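Beta-porphyranase A (Bacteroides plebeius, PDB 4AW7) hydrolyses the sulfated red-algal polysaccharide porphyran at linkages between beta-D-galactose and alpha-L-galactose 6-sulfate, releasing mostly disaccharides. Local coordinates at residues G73-A78 against Q121-W126; P89-Y94 against A128-N133; Q112-G117 against R164-D169; I174-H179 against G220-G225. All blocks are in the same frame, centred on the assembly; numbering follows the deposited sequence. Where two conformers were deposited one is given.

Contact 1. Residues G73-A78 against Q121-W126; sequences GPYSYA and QAAGAW. With L6S (6-O-sulfo-alpha-L-galactopyranose), chain B.
Trp126 drives its indole into the first turn of the helix that begins at Pro74, a knob received in the hole between Pro74, Tyr75, Tyr77 and Ala78. Its CG stands anti to the backbone N (chi1 169°), which carries the ring out from helix 120-132 until NE1 meets Pro74 O at 2.8 Å in a nearly straight bond. The oxygen lies close to the indole plane, while the donor sits above the carbonyl plane; Ala78 N comes from the opposite face. Tyr75 and Trp126 run antiparallel as an offset edge-to-face pair, the five-membered ring turning its edge to the Tyr75 face with planes at 69° and centroids 5.8 Å apart. At the far end of its own ring, Tyr75 OH donates to Ala123 O at 2.6 Å. On the benzo side, CZ2 of Trp126 lies 3.8 Å from CD1 of Tyr77, the two side chains set nearly perpendicular. Replacing Trp126 by alanine would probably leave Pro74 O without its second donor and open a gap among the four residues of the hole. Tyr77 turns an edge to the bound sulfogalactose, CD2 lying 3.4 Å from sulfate O3S, and Trp72 and Lys81 hydrogen-bond the same sugar. The contact is helix-on-helix packing, segment axes at 96°, in the outer layer of a (beta/alpha)-barrel directly behind a sulfate-binding subsite.

Contact 2. Residues P89-Y94 against A128-N133; sequences PQMKPY and AEYYSN
Met91 and Asn133 hold the tight half of this contact, their side chains lying flank to flank and heading opposite ways, with Met91 CG 3.6 Å from Asn133 CB. The methionine chain bends at chi2 (57°) and lays its thioether beside Tyr130 in an oblique Met-aromatic contact, CE 3.7 Å from CD1 of the ring. Asn133, just past the helix end, uses both ends of its amide: ND2 turns back to Glu129 O at 2.9 Å, in plane and on a lone pair, while OD1 takes Tyr94 N at 2.8 Å on a lone pair of its own. A leucine in place of Asn133 would probably leave Tyr94 N without its acceptor and free the loop to shift against the helix end. The other half is looser. The CB atoms of Lys92 and Pro93 point away from the helix, and both residues are exposed; a water links the two backbones, donating to Lys92 O and, at 2.8 Å, to Asn133 O. Segment 89-94 belongs to the loop from helix 74-82 to strand 99-101, with Tyr94 OH bonded to Asn97 O; behind it, Tyr130 packs on Pro74 of helix 74-82, and Tyr131 settles on strand 136-142.

Contact 3. Residues Q112-G117 against R164-D169; sequences QHIQGG and RELMVD
Gln115 OE1 is gripped by two backbone amides: Gly116 N, at 2.8 Å, approaches in the carbonyl plane on a lone pair, and Thr157 N bonds it from a nearby loop. With NE2 of the same side chain bonded to Gly155 O, the amide is held flat and its rotation fixed. The Gln115 CB points away from helix 160-179. Toward the helix Gln115 offers its backbone instead, its O lying 3.7 Å from Leu166 CD2, and that same methyl reaches over Gly116 to within 4.2 Å of its CA.

The apolar half belongs to Ile114. Its longer branch is fully extended, CG1 anti to the backbone N (chi1 -169°) and CD1 carried on in the same direction, which brings the terminal methyl, CD1, against the helix. CD1 ends up in the angle between Leu166 and Met167, 3.9 Å from Met167 CG and 4.3 Å from Leu166 CG, the isoleucine side chain standing roughly square to that of the methionine. In the (beta/alpha)-barrel this joins the loop that follows strand 104-106, on its way to helix 120-132, to the flank of helix 160-179. Elsewhere in the same loop, His113 packs on Tyr75 and Ser76 of helix 74-82 and bonds through ND1 to the backbone O of the substrate-binding His108. The Met167 side chain lies about 9 Å from that of Glu146, the inferred proton donor.

Contact 4. Residues I174-H179 against G220-G225; sequences IGKHIH and GAYMDG
The backbones of Gly175 and Tyr222 press together, CA to CA 4.8 Å, and Tyr222 O accepts a CA-H...O contact from Gly175 CA at 3.4 Å. A beta carbon on Gly175 would collide with that carbonyl, so the absence of a side chain lets the loop sit directly on the helix. On one flank Lys176 and Tyr222 extend alongside one another, with Lys176 CB 3.7 Å from CD1 of the ring; the lysine then bends at chi3 and takes its NZ off to Gln121 OE1. On the other flank His179, last residue of helix 160-179, forms a His-carboxylate hydrogen bond, NE2 donating to Asp224 OD2 at 2.7 Å. The carboxylate oxygen lies in the imidazole plane and is met on its syn side, 27° out of the carboxylate plane, while the two flat groups are turned 78° apart. This pins the end of a barrel helix to the loop leading from helix 212-219 into strand 225-233. Asp224 OD2 is also bonded by Val190 N of the neighbouring strand 189-195, so two donors hold it, and its charge would probably favour protonation of the histidine. The imidazole edge also brings CE1 within 3.0 Å of Tyr222 O.

Overall arrangement
All four contacts lie on the same side of the chain's centre, in the helices and loops around the catalytic barrel. Contacts 1 and 2 share helix 120-132, with centres 10 Å apart, and meet where Tyr77 CG approaches Tyr130 CE1 at 3.3 Å; contact 1 touches the sulfated sugar, and the Tyr130 side chain of contact 2 is about 5 Å from it. Contacts 3 and 4 share helix 160-179 without touching, their centres 16 Å apart. Contact 4 joins contact 1 where Tyr75 OH comes 3.3 Å from Ile174 CD1, whereas contact 3 reaches it through His113 CD2, 3.7 Å from Tyr75 O. Contact 4 itself lies away from the substrate-binding sites.

Contact 1. Residues G73-A78 against Q121-W126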
loop_
_atom_site.group_PDB
_atom_site.type_symbol
_atom_site.label_atom_id
_atom_site.label_comp_id
_atom_site.label_asym_id
_atom_site.label_seq_id
_atom_site.Cartn_x
_atom_site.Cartn_y
_atom_site.Cartn_z
ATOM N N GLY A 73 1.389 20.392 -10.538
ATOM C CA GLY A 73 2.799 20.200 -10.606
ATOM C C GLY A 73 3.415 21.095 -11.659
ATOM O O GLY A 73 2.781 22.048 -12.111
ATOM N N PRO A 74 4.646 20.780 -12.022
ATOM C CA PRO A 74 5.347 21.663 -12.980
ATOM C C PRO A 74 4.644 21.788 -14.312
ATOM O O PRO A 74 4.790 22.829 -14.987
ATOM C CB PRO A 74 6.712 20.978 -13.169
ATOM C CG PRO A 74 6.858 20.051 -11.982
ATOM C CD PRO A 74 5.486 19.662 -11.580
ATOM N N TYR A 75 3.942 20.735 -14.729
ATOM C CA TYR A 75 3.406 20.668 -16.093
ATOM C C TYR A 75 2.060 21.361 -16.181
ATOM O O TYR A 75 1.789 22.092 -17.156
ATOM C CB TYR A 75 3.441 19.211 -16.623
ATOM C CG TYR A 75 4.823 18.688 -16.520
ATOM C CD1 TYR A 75 5.819 19.142 -17.398
ATOM C CD2 TYR A 75 5.211 17.840 -15.501
ATOM C CE1 TYR A 75 7.125 18.769 -17.242
ATOM C CE2 TYR A 75 6.520 17.451 -15.349
ATOM C CZ TYR A 75 7.500 17.946 -16.210
ATOM O OH TYR A 75 8.831 17.530 -16.008
ATOM N N SER A 76 1.246 21.241 -15.133
ATOM C CA SER A 76 0.003 21.999 -15.042
ATOM C C SER A 76 0.362 23.501 -14.828
ATOM O O SER A 76 -0.202 24.383 -15.493
ATOM C CB SER A 76 -0.973 21.370 -13.998
ATOM O OG SER A 76 -0.306 20.933 -12.843
ATOM N N TYR A 77 1.361 23.792 -13.993
ATOM C CA TYR A 77 1.796 25.187 -13.813
ATOM C C TYR A 77 2.288 25.791 -15.138
ATOM O O TYR A 77 1.907 26.894 -15.523
ATOM C CB TYR A 77 2.909 25.226 -12.775
ATOM C CG TYR A 77 3.539 26.601 -12.585
ATOM C CD1 TYR A 77 4.573 27.020 -13.419
ATOM C CD2 TYR A 77 3.123 27.473 -11.570
ATOM C CE1 TYR A 77 5.160 28.266 -13.280
ATOM C CE2 TYR A 77 3.710 28.735 -11.421
ATOM C CZ TYR A 77 4.733 29.117 -12.283
ATOM O OH TYR A 77 5.354 30.348 -12.158
ATOM N N ALA A 78 3.139 25.056 -15.853
ATOM C CA ALA A 78 3.725 25.566 -17.100
ATOM C C ALA A 78 2.672 25.760 -18.165
ATOM O O ALA A 78 2.679 26.793 -18.851
ATOM C CB ALA A 78 4.855 24.686 -17.625
ATOM N N GLN A 121 14.346 15.817 -22.298
ATOM C CA GLN A 121 15.377 16.429 -21.464
ATOM C C GLN A 121 14.924 17.811 -20.960
ATOM O O GLN A 121 15.060 18.102 -19.773
ATOM C CB GLN A 121 16.736 16.445 -22.210
ATOM C CG GLN A 121 17.346 15.000 -22.335
ATOM C CD GLN A 121 17.611 14.338 -20.923
ATOM O OE1 GLN A 121 18.209 14.976 -20.119
ATOM N NE2 GLN A 121 17.138 13.126 -20.641
ATOM N N ALA A 122 14.286 18.619 -21.801
ATOM C CA ALA A 122 13.765 19.911 -21.385
ATOM C C ALA A 122 12.649 19.731 -20.345
ATOM O O ALA A 122 12.519 20.549 -19.432
ATOM C CB ALA A 122 13.271 20.786 -22.566
ATOM N N ALA A 123 11.795 18.735 -20.534
ATOM C CA ALA A 123 10.714 18.486 -19.585
ATOM C C ALA A 123 11.311 18.184 -18.211
ATOM O O ALA A 123 10.843 18.715 -17.204
ATOM C CB ALA A 123 9.820 17.332 -20.086
ATOM N N GLY A 124 12.322 17.332 -18.179
ATOM C CA GLY A 124 12.989 16.989 -16.934
ATOM C C GLY A 124 13.676 18.191 -16.307
ATOM O O GLY A 124 13.581 18.449 -15.086
ATOM N N ALA A 125 14.390 18.958 -17.132
ATOM C CA ALA A 125 15.028 20.183 -16.638
ATOM C C ALA A 125 14.025 21.136 -16.036
ATOM O O ALA A 125 14.299 21.772 -15.009
ATOM C CB ALA A 125 15.819 20.874 -17.783
ATOM N N TRP A 126 12.842 21.240 -16.621
ATOM C CA TRP A 126 11.832 22.134 -16.127
ATOM C C TRP A 126 11.373 21.694 -14.740
ATOM O O TRP A 126 11.130 22.547 -13.894
ATOM C CB TRP A 126 10.645 22.258 -17.094
ATOM C CG TRP A 126 9.516 22.956 -16.498
ATOM C CD1 TRP A 126 8.315 22.420 -16.161
ATOM C CD2 TRP A 126 9.494 24.321 -16.031
ATOM N NE1 TRP A 126 7.532 23.353 -15.558
ATOM C CE2 TRP A 126 8.220 24.542 -15.473
ATOM C CE3 TRP A 126 10.416 25.383 -16.069
ATOM C CZ2 TRP A 126 7.855 25.777 -14.909
ATOM C CZ3 TRP A 126 10.043 26.608 -15.524
ATOM C CH2 TRP A 126 8.784 26.789 -14.949
HETATM O O1S L6S B . 0.328 29.491 -11.092
HETATM O O2S L6S B . -0.279 27.613 -12.539
HETATM O O3S L6S B . 0.047 27.253 -10.114
HETATM C C1 L6S B . -5.526 27.927 -12.339
HETATM C C2 L6S B . -6.372 29.108 -12.875
HETATM C C3 L6S B . -6.192 30.346 -11.998
HETATM C C4 L6S B . -4.687 30.683 -11.900
HETATM C C5 L6S B . -3.911 29.460 -11.350
HETATM C C6 L6S B . -2.422 29.704 -11.333
HETATM O O2 L6S B . -7.770 28.776 -12.892
HETATM O O3 L6S B . -6.884 31.459 -12.559
HETATM O O4 L6S B . -4.194 31.055 -13.214
HETATM O O5 L6S B . -4.141 28.235 -12.161
HETATM O O6 L6S B . -1.789 28.539 -10.815
HETATM S S1 L6S B . -0.419 28.202 -11.170
#

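Contact 2. Residues P89-Y94 against A128-N133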
loop_
_atom_site.group_PDB
_atom_site.type_symbol
_atom_site.label_atom_id
_atom_site.label_comp_id
_atom_site.label_asym_id
_atom_site.label_seq_id
_atom_site.Cartn_x
_atom_site.Cartn_y
_atom_site.Cartn_z
ATOM N N PRO A 89 7.828 28.213 -19.193
ATOM C CA PRO A 89 8.065 29.647 -18.944
ATOM C C PRO A 89 9.368 29.812 -18.178
ATOM O O PRO A 89 10.043 28.838 -17.887
ATOM C CB PRO A 89 6.871 30.039 -18.102
ATOM C CG PRO A 89 6.683 28.781 -17.222
ATOM C CD PRO A 89 6.912 27.629 -18.199
ATOM N N GLN A 90 9.783 31.058 -17.910
ATOM C CA GLN A 90 10.908 31.253 -16.997
ATOM C C GLN A 90 10.365 31.333 -15.569
ATOM O O GLN A 90 9.335 31.947 -15.304
ATOM C CB GLN A 90 11.742 32.510 -17.324
ATOM C CG GLN A 90 11.980 32.788 -18.821
ATOM C CD GLN A 90 13.168 32.043 -19.400
ATOM O OE1 GLN A 90 14.327 32.431 -19.188
ATOM N NE2 GLN A 90 12.891 30.983 -20.160
ATOM N N MET A 91 11.058 30.682 -14.657
ATOM C CA MET A 91 10.680 30.675 -13.261
ATOM C C MET A 91 11.340 31.905 -12.607
ATOM O O MET A 91 12.529 32.152 -12.842
ATOM C CB MET A 91 11.173 29.347 -12.670
ATOM C CG MET A 91 10.502 28.892 -11.437
ATOM S SD MET A 91 8.751 28.725 -11.586
ATOM C CE MET A 91 8.358 28.567 -9.838
ATOM N N LYS A 92 10.557 32.679 -11.850
ATOM C CA LYS A 92 11.107 33.776 -11.020
ATOM C C LYS A 92 12.270 33.204 -10.184
ATOM O O LYS A 92 12.091 32.236 -9.431
ATOM C CB LYS A 92 10.000 34.381 -10.136
ATOM C CG LYS A 92 10.412 35.611 -9.247
ATOM C CD LYS A 92 9.197 36.156 -8.463
ATOM C CE LYS A 92 9.588 37.068 -7.265
ATOM N NZ LYS A 92 10.686 38.028 -7.544
ATOM N N PRO A 93 13.487 33.730 -10.341
ATOM C CA PRO A 93 14.574 33.111 -9.596
ATOM C C PRO A 93 14.360 33.198 -8.085
ATOM O O PRO A 93 13.889 34.236 -7.565
ATOM C CB PRO A 93 15.801 33.920 -10.021
ATOM C CG PRO A 93 15.429 34.405 -11.377
ATOM C CD PRO A 93 13.993 34.773 -11.257
ATOM N N TYR A 94 14.707 32.111 -7.402
ATOM C CA TYR A 94 14.604 32.025 -5.931
ATOM C C TYR A 94 15.752 31.156 -5.439
ATOM O O TYR A 94 15.861 29.999 -5.824
ATOM C CB TYR A 94 13.232 31.465 -5.491
ATOM C CG TYR A 94 13.163 31.193 -4.010
ATOM C CD1 TYR A 94 13.023 32.239 -3.101
ATOM C CD2 TYR A 94 13.288 29.895 -3.504
ATOM C CE1 TYR A 94 12.974 31.994 -1.728
ATOM C CE2 TYR A 94 13.244 29.644 -2.122
ATOM C CZ TYR A 94 13.083 30.706 -1.243
ATOM O OH TYR A 94 13.044 30.511 0.134
ATOM N N ALA A 128 13.030 20.355 -12.416
ATOM C CA ALA A 128 14.075 20.813 -11.492
ATOM C C ALA A 128 14.124 22.319 -11.367
ATOM O O ALA A 128 14.299 22.837 -10.277
ATOM C CB ALA A 128 15.411 20.228 -11.838
ATOM N N GLU A 129 13.911 23.041 -12.466
ATOM C CA GLU A 129 13.898 24.483 -12.390
ATOM C C GLU A 129 12.680 25.006 -11.581
ATOM O O GLU A 129 12.814 25.915 -10.753
ATOM C CB GLU A 129 13.957 25.007 -13.828
ATOM C CG GLU A 129 13.857 26.504 -14.016
ATOM C CD GLU A 129 15.088 27.297 -13.588
ATOM O OE1 GLU A 129 16.099 26.699 -13.183
ATOM O OE2 GLU A 129 15.016 28.537 -13.709
ATOM N N TYR A 130 11.510 24.426 -11.814
ATOM C CA TYR A 130 10.299 24.805 -11.132
ATOM C C TYR A 130 10.468 24.573 -9.622
ATOM O O TYR A 130 10.259 25.490 -8.825
ATOM C CB TYR A 130 9.122 23.942 -11.650
ATOM C CG TYR A 130 7.827 24.184 -10.917
ATOM C CD1 TYR A 130 7.090 25.336 -11.131
ATOM C CD2 TYR A 130 7.327 23.249 -9.997
ATOM C CE1 TYR A 130 5.898 25.548 -10.466
ATOM C CE2 TYR A 130 6.145 23.467 -9.353
ATOM C CZ TYR A 130 5.436 24.612 -9.579
ATOM O OH TYR A 130 4.251 24.867 -8.933
ATOM N N TYR A 131 10.871 23.369 -9.214
ATOM C CA TYR A 131 10.958 23.074 -7.793
ATOM C C TYR A 131 12.136 23.762 -7.099
ATOM O O TYR A 131 12.011 24.182 -5.949
ATOM C CB TYR A 131 10.936 21.562 -7.565
ATOM C CG TYR A 131 9.564 20.922 -7.772
ATOM C CD1 TYR A 131 8.453 21.381 -7.092
ATOM C CD2 TYR A 131 9.396 19.844 -8.639
ATOM C CE1 TYR A 131 7.221 20.797 -7.254
ATOM C CE2 TYR A 131 8.158 19.238 -8.798
ATOM C CZ TYR A 131 7.077 19.719 -8.128
ATOM O OH TYR A 131 5.831 19.116 -8.284
ATOM N N SER A 132 13.285 23.873 -7.762
ATOM C CA SER A 132 14.451 24.483 -7.107
ATOM C C SER A 132 14.286 25.979 -6.916
ATOM O O SER A 132 15.013 26.559 -6.093
ATOM C CB SER A 132 15.742 24.130 -7.832
ATOM O OG SER A 132 15.792 24.772 -9.063
ATOM N N ASN A 133 13.346 26.592 -7.620
ATOM C CA ASN A 133 13.008 27.987 -7.429
ATOM C C ASN A 133 11.717 28.187 -6.657
ATOM O O ASN A 133 11.032 29.195 -6.789
ATOM C CB ASN A 133 12.982 28.726 -8.780
ATOM C CG ASN A 133 14.367 28.879 -9.356
ATOM O OD1 ASN A 133 15.109 29.785 -8.963
ATOM N ND2 ASN A 133 14.723 28.011 -10.289
HETATM O O HOH W 1 10.182 31.596 -7.871
#

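Contact 3. Residues Q112-G117 against R164-D169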
loop_
_atom_site.group_PDB
_atom_site.type_symbol
_atom_site.label_atom_id
_atom_site.label_comp_id
_atom_site.label_asym_id
_atom_site.label_seq_id
_atom_site.Cartn_x
_atom_site.Cartn_y
_atom_site.Cartn_z
ATOM N N GLN A 112 -1.931 18.126 -22.611
ATOM C CA GLN A 112 -1.374 19.402 -22.162
ATOM C C GLN A 112 -0.067 19.264 -21.428
ATOM O O GLN A 112 0.680 20.233 -21.285
ATOM C CB GLN A 112 -2.394 20.138 -21.267
ATOM C CG GLN A 112 -3.654 20.650 -22.006
ATOM C CD GLN A 112 -4.741 19.628 -22.246
ATOM O OE1 GLN A 112 -4.760 18.574 -21.638
ATOM N NE2 GLN A 112 -5.657 19.937 -23.154
ATOM N N HIS A 113 0.219 18.037 -20.968
ATOM C CA HIS A 113 1.371 17.746 -20.154
ATOM C C HIS A 113 2.436 16.925 -20.833
ATOM O O HIS A 113 3.607 17.124 -20.600
ATOM C CB HIS A 113 0.935 17.074 -18.844
ATOM C CG HIS A 113 -0.047 17.881 -18.059
ATOM N ND1 HIS A 113 -0.893 17.320 -17.128
ATOM C CD2 HIS A 113 -0.321 19.212 -18.068
ATOM C CE1 HIS A 113 -1.642 18.279 -16.600
ATOM N NE2 HIS A 113 -1.331 19.430 -17.169
ATOM N N ILE A 114 2.019 15.909 -21.596
ATOM C CA ILE A 114 2.932 15.072 -22.351
ATOM C C ILE A 114 2.303 14.851 -23.739
ATOM O O ILE A 114 1.087 14.835 -23.862
ATOM C CB ILE A 114 3.262 13.743 -21.651
ATOM C CG1 ILE A 114 4.428 13.011 -22.335
ATOM C CG2 ILE A 114 2.011 12.850 -21.520
ATOM C CD1 ILE A 114 4.935 11.780 -21.584
ATOM N N GLN A 115 3.134 14.775 -24.776
ATOM C CA GLN A 115 2.641 14.599 -26.143
ATOM C C GLN A 115 3.783 14.087 -26.978
ATOM O O GLN A 115 4.949 14.268 -26.656
ATOM C CB GLN A 115 2.098 15.940 -26.686
ATOM C CG GLN A 115 1.547 15.947 -28.116
ATOM C CD GLN A 115 0.426 14.966 -28.321
ATOM O OE1 GLN A 115 0.656 13.752 -28.325
ATOM N NE2 GLN A 115 -0.798 15.474 -28.527
ATOM N N GLY A 116 3.450 13.426 -28.083
ATOM C CA GLY A 116 4.479 13.043 -29.040
ATOM C C GLY A 116 5.315 14.249 -29.433
ATOM O O GLY A 116 4.800 15.353 -29.585
ATOM N N GLY A 117 6.603 14.006 -29.565
ATOM C CA GLY A 117 7.524 15.041 -30.017
ATOM C C GLY A 117 8.093 15.895 -28.916
ATOM O O GLY A 117 8.973 16.713 -29.151
ATOM N N ARG A 164 4.063 4.361 -24.159
ATOM C CA ARG A 164 4.501 3.876 -22.817
ATOM C C ARG A 164 5.963 4.160 -22.598
ATOM O O ARG A 164 6.374 4.644 -21.544
ATOM C CB ARG A 164 4.290 2.370 -22.627
ATOM C CG ARG A 164 2.839 1.993 -22.507
ATOM C CD ARG A 164 2.575 0.490 -22.205
ATOM N NE ARG A 164 2.829 -0.466 -23.327
ATOM C CZ ARG A 164 1.996 -0.752 -24.343
ATOM N NH1 ARG A 164 0.851 -0.124 -24.515
ATOM N NH2 ARG A 164 2.363 -1.606 -25.289
ATOM N N GLU A 165 6.773 3.926 -23.637
ATOM C CA GLU A 165 8.195 4.182 -23.545
ATOM C C GLU A 165 8.509 5.678 -23.369
ATOM O O GLU A 165 9.379 6.060 -22.583
ATOM C CB GLU A 165 8.945 3.593 -24.750
ATOM C CG GLU A 165 8.953 2.082 -24.758
ATOM C CD GLU A 165 9.445 1.451 -26.029
ATOM O OE1 GLU A 165 9.715 2.191 -26.994
ATOM O OE2 GLU A 165 9.534 0.214 -26.068
ATOM N N LEU A 166 7.805 6.543 -24.091
ATOM C CA LEU A 166 7.957 7.996 -23.937
ATOM C C LEU A 166 7.572 8.423 -22.503
ATOM O O LEU A 166 8.279 9.238 -21.884
ATOM C CB LEU A 166 7.102 8.730 -24.983
ATOM C CG LEU A 166 7.126 10.272 -24.931
ATOM C CD1 LEU A 166 8.581 10.774 -25.137
ATOM C CD2 LEU A 166 6.192 10.836 -25.962
ATOM N N MET A 167 6.500 7.872 -21.966
ATOM C CA MET A 167 6.072 8.199 -20.590
ATOM C C MET A 167 7.147 7.776 -19.589
ATOM O O MET A 167 7.425 8.504 -18.625
ATOM C CB MET A 167 4.750 7.500 -20.335
ATOM C CG MET A 167 3.587 8.125 -21.045
ATOM S SD MET A 167 2.131 7.027 -21.063
ATOM C CE MET A 167 0.824 8.215 -21.434
ATOM N N VAL A 168 7.747 6.625 -19.806
ATOM C CA VAL A 168 8.818 6.169 -18.939
ATOM C C VAL A 168 10.046 7.072 -19.068
ATOM O O VAL A 168 10.690 7.398 -18.072
ATOM C CB VAL A 168 9.149 4.692 -19.165
ATOM C CG1 VAL A 168 10.342 4.231 -18.326
ATOM C CG2 VAL A 168 7.908 3.816 -18.842
ATOM N N ASP A 169 10.380 7.506 -20.298
ATOM C CA ASP A 169 11.503 8.406 -20.504
ATOM C C ASP A 169 11.274 9.763 -19.816
ATOM O O ASP A 169 12.216 10.380 -19.324
ATOM C CB ASP A 169 11.746 8.590 -22.004
ATOM C CG ASP A 169 12.359 7.390 -22.662
ATOM O OD1 ASP A 169 12.911 6.495 -21.983
ATOM O OD2 ASP A 169 12.309 7.348 -23.933
#

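Contact 4. Residues I174-H179 against G220-G225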
loop_
_atom_site.group_PDB
_atom_site.type_symbol
_atom_site.label_atom_id
_atom_site.label_comp_id
_atom_site.label_asym_id
_atom_site.label_seq_id
_atom_site.Cartn_x
_atom_site.Cartn_y
_atom_site.Cartn_z
ATOM N N ILE A 174 12.940 13.277 -15.368
ATOM C CA ILE A 174 12.563 14.058 -14.189
ATOM C C ILE A 174 13.403 13.600 -13.008
ATOM O O ILE A 174 13.976 14.435 -12.289
ATOM C CB ILE A 174 11.053 13.947 -13.906
ATOM C CG1 ILE A 174 10.271 14.715 -14.982
ATOM C CG2 ILE A 174 10.743 14.449 -12.473
ATOM C CD1 ILE A 174 8.806 14.402 -15.048
ATOM N N GLY A 175 13.463 12.290 -12.773
ATOM C CA GLY A 175 14.276 11.777 -11.657
ATOM C C GLY A 175 15.738 12.196 -11.801
ATOM O O GLY A 175 16.366 12.642 -10.846
ATOM N N LYS A 176 16.280 12.072 -13.003
ATOM C CA LYS A 176 17.674 12.413 -13.223
ATOM C C LYS A 176 17.934 13.875 -12.911
ATOM O O LYS A 176 18.914 14.227 -12.189
ATOM C CB LYS A 176 18.065 12.118 -14.663
ATOM C CG LYS A 176 19.548 12.343 -14.905
ATOM C CD LYS A 176 19.902 12.062 -16.366
ATOM C CE LYS A 176 19.337 13.147 -17.294
ATOM N NZ LYS A 176 19.790 13.033 -18.727
ATOM N N HIS A 177 17.086 14.747 -13.419
ATOM C CA HIS A 177 17.308 16.181 -13.232
ATOM C C HIS A 177 17.109 16.632 -11.787
ATOM O O HIS A 177 17.883 17.430 -11.263
ATOM C CB HIS A 177 16.428 16.992 -14.162
ATOM C CG HIS A 177 16.886 16.995 -15.593
ATOM N ND1 HIS A 177 16.561 16.007 -16.493
ATOM C CD2 HIS A 177 17.603 17.911 -16.283
ATOM C CE1 HIS A 177 17.074 16.307 -17.674
ATOM N NE2 HIS A 177 17.705 17.465 -17.578
ATOM N N ILE A 178 16.090 16.118 -11.113
ATOM C CA ILE A 178 15.857 16.453 -9.713
ATOM C C ILE A 178 17.046 15.998 -8.861
ATOM O O ILE A 178 17.575 16.769 -8.009
ATOM C CB ILE A 178 14.499 15.907 -9.240
ATOM C CG1 ILE A 178 13.394 16.780 -9.849
ATOM C CG2 ILE A 178 14.440 15.911 -7.687
ATOM C CD1 ILE A 178 11.979 16.363 -9.512
ATOM N N HIS A 179 17.500 14.773 -9.054
ATOM C CA HIS A 179 18.605 14.259 -8.244
ATOM C C HIS A 179 19.926 14.975 -8.511
ATOM O O HIS A 179 20.788 15.057 -7.618
ATOM C CB HIS A 179 18.785 12.773 -8.404
ATOM C CG HIS A 179 17.614 11.985 -7.899
ATOM N ND1 HIS A 179 17.156 10.842 -8.524
ATOM C CD2 HIS A 179 16.794 12.198 -6.843
ATOM C CE1 HIS A 179 16.112 10.374 -7.854
ATOM N NE2 HIS A 179 15.861 11.182 -6.837
ATOM N N GLY A 220 13.921 3.077 -13.502
ATOM C CA GLY A 220 14.070 2.761 -12.095
ATOM C C GLY A 220 15.317 3.249 -11.429
ATOM O O GLY A 220 15.284 3.571 -10.260
ATOM N N ALA A 221 16.416 3.344 -12.165
ATOM C CA ALA A 221 17.646 3.867 -11.595
ATOM C C ALA A 221 17.490 5.303 -11.093
ATOM O O ALA A 221 18.227 5.722 -10.222
ATOM C CB ALA A 221 18.789 3.803 -12.622
ATOM N N TYR A 222 16.568 6.057 -11.678
ATOM C CA TYR A 222 16.331 7.461 -11.424
ATOM C C TYR A 222 15.177 7.705 -10.451
ATOM O O TYR A 222 14.898 8.847 -10.134
ATOM C CB TYR A 222 16.030 8.192 -12.729
ATOM C CG TYR A 222 17.075 7.928 -13.793
ATOM C CD1 TYR A 222 18.321 8.531 -13.732
ATOM C CD2 TYR A 222 16.823 7.035 -14.816
ATOM C CE1 TYR A 222 19.289 8.273 -14.708
ATOM C CE2 TYR A 222 17.775 6.768 -15.793
ATOM C CZ TYR A 222 19.017 7.376 -15.727
ATOM O OH TYR A 222 19.979 7.128 -16.694
ATOM N N MET A 223 14.528 6.630 -10.004
ATOM C CA MET A 223 13.432 6.725 -9.040
ATOM C C MET A 223 13.920 6.459 -7.644
ATOM O O MET A 223 14.765 5.602 -7.407
ATOM C CB MET A 223 12.366 5.661 -9.345
ATOM C CG MET A 223 11.648 5.829 -10.716
ATOM S SD MET A 223 10.733 7.370 -10.891
ATOM C CE MET A 223 11.869 8.345 -11.950
ATOM N N ASP A 224 13.334 7.161 -6.673
ATOM C CA ASP A 224 13.515 6.819 -5.267
ATOM C C ASP A 224 12.630 5.669 -4.812
ATOM O O ASP A 224 12.969 4.931 -3.878
ATOM C CB ASP A 224 13.281 8.049 -4.426
ATOM C CG ASP A 224 14.270 9.139 -4.748
ATOM O OD1 ASP A 224 15.464 8.898 -4.466
ATOM O OD2 ASP A 224 13.893 10.178 -5.287
ATOM N N GLY A 225 11.479 5.483 -5.464
ATOM C CA GLY A 225 10.574 4.386 -5.124
ATOM C C GLY A 225 9.535 4.141 -6.174
ATOM O O GLY A 225 9.480 4.859 -7.159
#